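Per a 4 allergen (Periplaneta americana, PDB 3EBW) is a major cockroach allergen of the lipocalin family that probably binds a small hydrophobic ligand inside its beta-barrel. Local coordinates at the interface of chains A and B. Numbering follows the deposited sequence. Chains: chain A/B, Per a 4 allergen.

The interface of chains A and B. Residues chain A 30-31, 34, 118; chain B 13-14, 16, 76.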
loop_
_atom_site.group_PDB
_atom_site.type_symbol
_atom_site.label_atom_id
_atom_site.label_comp_id
_atom_site.label_asym_id
_atom_site.label_seq_id
_atom_site.Cartn_x
_atom_site.Cartn_y
_atom_site.Cartn_z
ATOM N N ASN A 30 0.491 4.021 -1.332
ATOM C CA ASN A 30 1.487 4.433 -2.334
ATOM C C ASN A 30 2.628 5.162 -1.635
ATOM O O ASN A 30 2.440 5.687 -0.543
ATOM C CB ASN A 30 0.867 5.394 -3.359
ATOM C CG ASN A 30 0.480 6.735 -2.743
ATOM O OD1 ASN A 30 -0.619 6.910 -2.224
ATOM N ND2 ASN A 30 1.403 7.674 -2.779
ATOM N N SER A 31 3.789 5.214 -2.278
ATOM C CA SER A 31 4.963 5.856 -1.708
ATOM C C SER A 31 4.721 7.321 -1.379
ATOM O O SER A 31 4.398 7.645 -0.242
ATOM C CB SER A 31 6.144 5.719 -2.666
ATOM O OG SER A 31 5.787 6.154 -3.963
ATOM N N GLU A 34 3.040 8.362 1.843
ATOM C CA GLU A 34 3.370 7.404 2.907
ATOM C C GLU A 34 3.321 7.960 4.314
ATOM O O GLU A 34 2.774 7.314 5.221
ATOM C CB GLU A 34 4.778 6.865 2.691
ATOM C CG GLU A 34 4.877 5.416 2.306
ATOM C CD GLU A 34 6.307 5.024 2.056
ATOM O OE1 GLU A 34 7.047 4.851 3.039
ATOM O OE2 GLU A 34 6.703 4.908 0.879
ATOM N N ARG A 118 0.048 2.843 -12.797
ATOM C CA ARG A 118 -0.499 2.700 -11.452
ATOM C C ARG A 118 -1.625 3.694 -11.131
ATOM O O ARG A 118 -1.399 4.913 -11.040
ATOM C CB ARG A 118 0.641 2.862 -10.435
ATOM C CG ARG A 118 0.512 2.041 -9.147
ATOM C CD ARG A 118 -0.653 2.494 -8.290
ATOM N NE ARG A 118 -0.823 1.694 -7.079
ATOM C CZ ARG A 118 0.102 1.559 -6.143
ATOM N NH1 ARG A 118 1.269 2.164 -6.280
ATOM N NH2 ARG A 118 -0.153 0.840 -5.060
ATOM N N LEU B 13 9.919 2.586 2.755
ATOM C CA LEU B 13 9.371 1.374 2.169
ATOM C C LEU B 13 8.366 1.730 1.083
ATOM O O LEU B 13 7.489 2.546 1.285
ATOM C CB LEU B 13 8.708 0.508 3.253
ATOM C CG LEU B 13 7.996 -0.761 2.748
ATOM C CD1 LEU B 13 8.969 -1.670 2.001
ATOM C CD2 LEU B 13 7.350 -1.461 3.919
ATOM N N ASP B 14 8.514 1.109 -0.076
ATOM C CA ASP B 14 7.629 1.350 -1.206
ATOM C C ASP B 14 7.227 -0.013 -1.826
ATOM O O ASP B 14 7.876 -0.522 -2.751
ATOM C CB ASP B 14 8.356 2.251 -2.218
ATOM C CG ASP B 14 7.508 2.590 -3.427
ATOM O OD1 ASP B 14 6.290 2.371 -3.380
ATOM O OD2 ASP B 14 8.050 3.084 -4.438
ATOM N N THR B 16 5.574 -0.835 -3.919
ATOM C CA THR B 16 5.410 -0.829 -5.351
ATOM C C THR B 16 6.732 -1.276 -5.951
ATOM O O THR B 16 6.758 -1.923 -6.988
ATOM C CB THR B 16 5.049 0.566 -5.841
ATOM O OG1 THR B 16 4.058 1.116 -4.968
ATOM C CG2 THR B 16 4.472 0.497 -7.246
ATOM N N TRP B 76 0.537 0.085 4.050
ATOM C CA TRP B 76 1.940 -0.051 4.384
ATOM C C TRP B 76 2.537 1.254 4.871
ATOM O O TRP B 76 2.368 2.308 4.256
ATOM C CB TRP B 76 2.731 -0.624 3.194
ATOM C CG TRP B 76 3.187 0.307 2.117
ATOM C CD1 TRP B 76 4.251 1.169 2.166
ATOM C CD2 TRP B 76 2.709 0.344 0.764
ATOM N NE1 TRP B 76 4.475 1.721 0.916
ATOM C CE2 TRP B 76 3.542 1.228 0.045
ATOM C CE3 TRP B 76 1.666 -0.297 0.087
ATOM C CZ2 TRP B 76 3.361 1.477 -1.309
ATOM C CZ3 TRP B 76 1.495 -0.046 -1.257
ATOM C CH2 TRP B 76 2.336 0.829 -1.941
#
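A:Asn30, A:Ser31, A:Glu34 and A:Arg118 meet B:Leu13, B:Asp14, B:Thr16 and B:Trp76 in a small, largely polar loop-to-loop patch between two lipocalin barrels. It helps hold the two copies together in the deposited assembly, which may be a crystal pairing rather than the biological form. The whole interface, of which this patch is a part, is not an exact two-fold. A:Arg118 bends at chi2 and presents its guanidinium to chain B. NH1 of A:Arg118 donates a long hydrogen bond to the hydroxyl OG1 of B:Thr16 at 3.3 Å. That oxygen is tilted 22° from the guanidinium plane. OG1 of B:Thr16 in turn donates to the carboxylate oxygen OD1 of B:Asp14 at 3.0 Å, on the syn side but tilted out of the carboxylate plane. B:Asp14 probably helps to position the hydroxyl and may polarise it. NH2 of A:Arg118 points edge-on at the indole rim, 4.0 Å from CH2 of B:Trp76. The guanidinium and ring planes lie 20° apart. The backbone of A:Asn30 lies over one face of this indole, toward the rim of the six-membered ring, its CA 3.6 Å from CZ2 of B:Trp76. CG of B:Asp14 is anti to its backbone N (chi1 -179°), which puts the carboxylate against A:Ser31, whose CB is 3.4 Å from OD1 of B:Asp14. The carboxylate of A:Glu34 approaches the carbonyl O of B:Leu13, but two acceptors meet there, and the modelled placement is doubtful.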